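Local coordinates for allergen Bos d 2 (Bos taurus, PDB 4WFV), which probably carries pheromones, as a secreted lipocalin of cattle dander that is also a major allergen, at residues S122-P125 and E126-E129; I145-L148 and I149-D152. One frame throughout, in Å; residues are numbered along the deposited sequence.

Interaction 1 of 2, residues S122-P125 and E126-E129; sequences SFTP and EELE
Thr124 and Glu127 form a capping box at the start of helix 125-137, with Thr124 as N-cap. Thr124 OG1, held between its backbone N and carbonyl carbon (chi1 61°), faces into the first turn and accepts a hydrogen bond from Glu127 N, 3.2 Å away. The return bond is shorter: Thr124 N donates a hydrogen bond to Glu127 OE1 at 2.9 Å, with an N-H...O angle of 160°, and meets the anti lone pair of that oxygen. Glu127 can do this because its CG lies beside its own backbone N (chi1 -73°) and the chain then runs extended back over the cap, CG passing 3.4 Å from Thr124 OG1. Phe123 packs across this glutamate at about a right angle: its CB sits 3.7 Å from Glu127 CB, and its ring continues inward against Tyr20 and Met97. Behind the box the i to i+4 bonds of the helix begin, Leu128 N to Thr124 O and Glu129 N to Pro125 O. The two reciprocal bonds satisfy backbone N-H groups on both sides of the helix start, and the carboxylate of Glu127, placed at the N-terminal end, is probably stabilised by the helix dipole.

Interaction 2 of 2, residues I145-L148 and I149-D152; sequences IENL and IKTD
Asn147 reaches forward to Lys150 from strand 146-147, the short ninth strand, which pairs with strand 17-23 beside the eight-stranded lipocalin barrel, and its amide oxygen takes a hydrogen bond from the short 3-10 turn at 149-150. The polar core of the contact is this oxygen. Lys150 N donates to Asn147 OD1 at 2.9 Å with an N-H...O angle of 155°, the donor tilted 28° from the amide plane. Asn147 has CG anti to its backbone N (chi1 -178°), beside the carbonyl carbon, and this swings the amide along the chain direction to meet the turn. OD1 also lies 3.1 Å from Ile149 N, so it sits close to the first two N-H groups of the turn.

Backbone bonds close the turn itself: Thr151 N donates to Leu148 O at 3.0 Å, approaching from above the carbonyl plane. Asp152 N then bonds to Ile149 O, carrying the same i to i+3 spacing one residue further. The Thr151 hydroxyl makes at most a weak bond to Leu148 O; its stronger partner is Tyr38, and Arg36 bonds to it too. Asp152 makes a salt bridge to Arg40, which ties the end of the turn to strand 38-45.

Van der Waals contacts fill in around the amide. The methylenes of Lys150 pass obliquely along Asn147, CD lying 3.6 Å from Asn147 CG, before the chain bends at its last torsion and carries the ammonium away. The Leu148 side chain leaves the turn and packs on Ile18 and Tyr38, while the end of Ile149 leads away from residues 145-148 and its side chain touches Thr121. Its CG2 methyl stays beside the amide oxygen: Ile149 CG2 lies 3.2 Å from Asn147 OD1.

The two contacts come in series along the chain: interaction 1 opens helix 125-137, and interaction 2 follows where strand 146-147 ends. Their centres lie 14 Å apart and their nearest atoms about 5 Å, without touching. What joins them is strand 17-23: Phe123 and Leu128 of interaction 1 rest on it, and strand 146-147 pairs antiparallel with it at the edge of the sheet. Ile145 also packs on Tyr131, Gln132 and Asn135 of the same helix that interaction 1 starts. Both are local: interaction 1 caps the helix laid against the barrel, interaction 2 forms the turn leading into the C-terminal tail. The helix and the short strand after it are regular parts of the lipocalin fold.

Interaction 1 of 2, residues S122-P125 and E126-E129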
ATOM      1  N   SER A 122     -11.372   5.296  -7.657  1.00 10.89           N
ATOM      2  CA  SER A 122     -10.501   5.790  -8.712  1.00 10.13           C
ATOM      3  C   SER A 122      -9.727   6.999  -8.204  1.00 10.67           C
ATOM      4  O   SER A 122     -10.049   7.561  -7.164  1.00 11.60           O
ATOM      5  CB  SER A 122     -11.328   6.191  -9.933  1.00 10.93           C
ATOM      6  OG  SER A 122     -12.174   7.283  -9.608  1.00 17.15           O
ATOM      7  N   PHE A 123      -8.678   7.349  -8.934  1.00  8.62           N
ATOM      8  CA  PHE A 123      -7.988   8.617  -8.758  1.00  7.56           C
ATOM      9  C   PHE A 123      -8.415   9.563  -9.883  1.00  8.65           C
ATOM     10  O   PHE A 123      -8.482   9.163 -11.056  1.00 10.18           O
ATOM     11  CB  PHE A 123      -6.476   8.413  -8.881  1.00  7.18           C
ATOM     12  CG  PHE A 123      -5.806   7.856  -7.650  1.00  8.35           C
ATOM     13  CD1 PHE A 123      -6.486   7.674  -6.462  1.00  8.94           C
ATOM     14  CD2 PHE A 123      -4.461   7.543  -7.700  1.00  8.28           C
ATOM     15  CE1 PHE A 123      -5.822   7.154  -5.339  1.00  9.17           C
ATOM     16  CE2 PHE A 123      -3.794   7.040  -6.591  1.00  8.03           C
ATOM     17  CZ  PHE A 123      -4.485   6.848  -5.405  1.00  7.79           C
ATOM     18  N   THR A 124      -8.665  10.822  -9.532  1.00  7.79           N
ATOM     19  CA  THR A 124      -8.773  11.869 -10.559  1.00  7.80           C
ATOM     20  C   THR A 124      -7.399  12.068 -11.205  1.00  7.18           C
ATOM     21  O   THR A 124      -6.393  11.625 -10.667  1.00  7.96           O
ATOM     22  CB  THR A 124      -9.153  13.211  -9.948  1.00  8.05           C
ATOM     23  OG1 THR A 124      -8.131  13.612  -9.026  1.00  8.80           O
ATOM     24  CG2 THR A 124     -10.504  13.125  -9.238  1.00  9.65           C
ATOM     25  N   PRO A 125      -7.351  12.741 -12.364  1.00  6.68           N
ATOM     26  CA  PRO A 125      -6.031  12.946 -12.976  1.00  5.68           C
ATOM     27  C   PRO A 125      -5.063  13.684 -12.056  1.00  7.61           C
ATOM     28  O   PRO A 125      -3.879  13.345 -12.053  1.00  7.13           O
ATOM     29  CB  PRO A 125      -6.363  13.757 -14.234  1.00  7.68           C
ATOM     30  CG  PRO A 125      -7.749  13.266 -14.600  1.00  8.31           C
ATOM     31  CD  PRO A 125      -8.444  13.129 -13.271  1.00  7.13           C
ATOM     32  N   GLU A 126      -5.550  14.641 -11.272  1.00  6.40           N
ATOM     33  CA  GLU A 126      -4.694  15.313 -10.305  1.00  7.53           C
ATOM     34  C   GLU A 126      -4.112  14.323  -9.293  1.00  8.71           C
ATOM     35  O   GLU A 126      -2.938  14.401  -8.948  1.00  8.51           O
ATOM     36  CB  GLU A 126      -5.471  16.425  -9.593  1.00 12.54           C
ATOM     37  CG  GLU A 126      -4.713  17.104  -8.484  1.00 15.46           C
ATOM     38  CD  GLU A 126      -5.565  18.120  -7.735  1.00 19.12           C
ATOM     39  OE1 GLU A 126      -6.708  18.399  -8.166  1.00 20.30           O
ATOM     40  OE2 GLU A 126      -5.081  18.645  -6.716  1.00 20.80           O
ATOM     41  N   GLU A 127      -4.945  13.409  -8.800  1.00  7.82           N
ATOM     42  CA  GLU A 127      -4.474  12.425  -7.836  1.00  8.76           C
ATOM     43  C   GLU A 127      -3.479  11.465  -8.478  1.00  6.42           C
ATOM     44  O   GLU A 127      -2.481  11.094  -7.855  1.00  7.06           O
ATOM     45  CB  GLU A 127      -5.655  11.664  -7.232  1.00  8.35           C
ATOM     46  CG  GLU A 127      -6.451  12.517  -6.267  1.00  9.47           C
ATOM     47  CD  GLU A 127      -7.735  11.852  -5.817  1.00 12.91           C
ATOM     48  OE1 GLU A 127      -8.407  11.182  -6.636  1.00 12.49           O
ATOM     49  OE2 GLU A 127      -8.067  12.008  -4.619  1.00 15.65           O
ATOM     50  N   LEU A 128      -3.740  11.069  -9.717  1.00  6.07           N
ATOM     51  CA  LEU A 128      -2.837  10.145 -10.384  1.00  7.23           C
ATOM     52  C   LEU A 128      -1.504  10.823 -10.671  1.00  7.13           C
ATOM     53  O   LEU A 128      -0.461  10.198 -10.555  1.00  7.69           O
ATOM     54  CB  LEU A 128      -3.463   9.589 -11.654  1.00  7.26           C
ATOM     55  CG  LEU A 128      -2.625   8.596 -12.449  1.00  7.82           C
ATOM     56  CD1 LEU A 128      -2.416   7.314 -11.634  1.00 10.11           C
ATOM     57  CD2 LEU A 128      -3.321   8.273 -13.769  1.00 10.33           C
ATOM     58  N   GLU A 129      -1.543  12.104 -11.025  1.00  7.14           N
ATOM     59  CA  GLU A 129      -0.314  12.871 -11.242  1.00  8.61           C
ATOM     60  C   GLU A 129       0.538  12.862  -9.975  1.00  6.56           C
ATOM     61  O   GLU A 129       1.749  12.627 -10.038  1.00  8.17           O
ATOM     62  CB  GLU A 129      -0.650  14.305 -11.673  1.00  8.74           C
ATOM     63  CG  GLU A 129       0.545  15.111 -12.200  1.00 10.95           C
ATOM     64  CD  GLU A 129       1.375  15.792 -11.127  1.00 12.88           C
ATOM     65  OE1 GLU A 129       0.939  15.928  -9.970  1.00 13.23           O
ATOM     66  OE2 GLU A 129       2.501  16.225 -11.466  1.00 25.99           O
TER

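Interaction 2 of 2, residues I145-L148 and I149-D152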
ATOM      1  N   ILE A 145       2.876   0.268 -13.200  1.00  8.26           N
ATOM      2  CA  ILE A 145       1.642   0.464 -12.452  1.00  9.35           C
ATOM      3  C   ILE A 145       0.619  -0.605 -12.839  1.00  9.99           C
ATOM      4  O   ILE A 145       0.460  -0.935 -14.022  1.00 12.28           O
ATOM      5  CB  ILE A 145       1.031   1.858 -12.695  1.00  9.63           C
ATOM      6  CG1 ILE A 145       1.865   2.942 -12.019  1.00 11.54           C
ATOM      7  CG2 ILE A 145      -0.403   1.901 -12.165  1.00 11.27           C
ATOM      8  CD1 ILE A 145       1.433   4.370 -12.376  1.00 12.50           C
ATOM      9  N   GLU A 146      -0.047  -1.153 -11.822  1.00  9.62           N
ATOM     10  CA  GLU A 146      -1.147  -2.108 -11.975  1.00  9.85           C
ATOM     11  C   GLU A 146      -2.388  -1.447 -11.391  1.00  9.60           C
ATOM     12  O   GLU A 146      -2.318  -0.839 -10.323  1.00  9.53           O
ATOM     13  CB  GLU A 146      -0.851  -3.399 -11.183  1.00 10.79           C
ATOM     14  CG  GLU A 146       0.313  -4.248 -11.707  1.00 11.45           C
ATOM     15  CD  GLU A 146      -0.108  -5.193 -12.821  1.00 14.64           C
ATOM     16  OE1 GLU A 146      -1.144  -5.875 -12.674  1.00 13.36           O
ATOM     17  OE2 GLU A 146       0.602  -5.269 -13.848  1.00 17.36           O
ATOM     18  N   ASN A 147      -3.521  -1.542 -12.087  1.00 10.03           N
ATOM     19  CA  ASN A 147      -4.780  -1.118 -11.489  1.00  9.11           C
ATOM     20  C   ASN A 147      -5.374  -2.300 -10.738  1.00  9.93           C
ATOM     21  O   ASN A 147      -5.820  -3.274 -11.340  1.00 12.69           O
ATOM     22  CB  ASN A 147      -5.767  -0.583 -12.526  1.00 11.12           C
ATOM     23  CG  ASN A 147      -7.062  -0.094 -11.894  1.00 12.93           C
ATOM     24  OD1 ASN A 147      -7.665  -0.784 -11.072  1.00 12.00           O
ATOM     25  ND2 ASN A 147      -7.487   1.115 -12.262  1.00 15.10           N
ATOM     26  N   LEU A 148      -5.310  -2.236  -9.421  1.00  6.74           N
ATOM     27  CA  LEU A 148      -5.771  -3.327  -8.580  1.00  7.04           C
ATOM     28  C   LEU A 148      -7.278  -3.349  -8.364  1.00  7.71           C
ATOM     29  O   LEU A 148      -7.858  -4.423  -8.241  1.00  7.42           O
ATOM     30  CB  LEU A 148      -5.073  -3.280  -7.218  1.00  8.04           C
ATOM     31  CG  LEU A 148      -3.788  -4.109  -7.116  1.00  7.81           C
ATOM     32  CD1 LEU A 148      -2.771  -3.692  -8.181  1.00  8.23           C
ATOM     33  CD2 LEU A 148      -3.181  -3.967  -5.722  1.00  9.72           C
ATOM     34  N   ILE A 149      -7.917  -2.190  -8.302  1.00  7.94           N
ATOM     35  CA  ILE A 149      -9.348  -2.225  -8.027  1.00  7.35           C
ATOM     36  C   ILE A 149     -10.110  -2.948  -9.141  1.00  8.31           C
ATOM     37  O   ILE A 149     -11.118  -3.614  -8.873  1.00  9.40           O
ATOM     38  CB  ILE A 149      -9.925  -0.840  -7.685  1.00  7.18           C
ATOM     39  CG1 ILE A 149     -11.390  -1.007  -7.265  1.00  9.26           C
ATOM     40  CG2 ILE A 149      -9.812   0.124  -8.861  1.00 10.15           C
ATOM     41  CD1 ILE A 149     -11.957   0.180  -6.541  1.00 10.61           C
ATOM     42  N   LYS A 150      -9.610  -2.882 -10.373  1.00  8.41           N
ATOM     43  CA  LYS A 150     -10.290  -3.545 -11.484  1.00  9.82           C
ATOM     44  C   LYS A 150     -10.216  -5.074 -11.421  1.00  8.35           C
ATOM     45  O   LYS A 150     -10.917  -5.762 -12.170  1.00 10.54           O
ATOM     46  CB  LYS A 150      -9.758  -3.042 -12.831  1.00 11.11           C
ATOM     47  CG  LYS A 150     -10.177  -1.606 -13.138  1.00 13.72           C
ATOM     48  CD  LYS A 150      -9.517  -1.071 -14.399  1.00 18.89           C
ATOM     49  CE  LYS A 150      -9.901   0.386 -14.630  1.00 20.42           C
ATOM     50  NZ  LYS A 150     -11.341   0.512 -14.982  1.00 32.63           N
ATOM     51  N   THR A 151      -9.389  -5.615 -10.534  1.00  7.68           N
ATOM     52  CA  THR A 151      -9.392  -7.064 -10.314  1.00  8.58           C
ATOM     53  C   THR A 151      -9.794  -7.428  -8.886  1.00  8.26           C
ATOM     54  O   THR A 151      -9.669  -8.587  -8.472  1.00  9.28           O
ATOM     55  CB  THR A 151      -8.014  -7.710 -10.643  1.00 10.05           C
ATOM     56  OG1 THR A 151      -7.040  -7.283  -9.682  1.00 10.50           O
ATOM     57  CG2 THR A 151      -7.553  -7.331 -12.055  1.00 11.96           C
ATOM     58  N   ASP A 152     -10.298  -6.443  -8.137  1.00  7.53           N
ATOM     59  CA  ASP A 152     -10.678  -6.676  -6.746  1.00  6.20           C
ATOM     60  C   ASP A 152     -12.113  -7.161  -6.649  1.00  8.47           C
ATOM     61  O   ASP A 152     -13.048  -6.378  -6.424  1.00  7.85           O
ATOM     62  CB  ASP A 152     -10.497  -5.409  -5.915  1.00  6.87           C
ATOM     63  CG  ASP A 152     -10.664  -5.658  -4.424  1.00  7.01           C
ATOM     64  OD1 ASP A 152     -11.138  -6.755  -4.051  1.00  7.84           O
ATOM     65  OD2 ASP A 152     -10.344  -4.751  -3.632  1.00  8.65           O
TER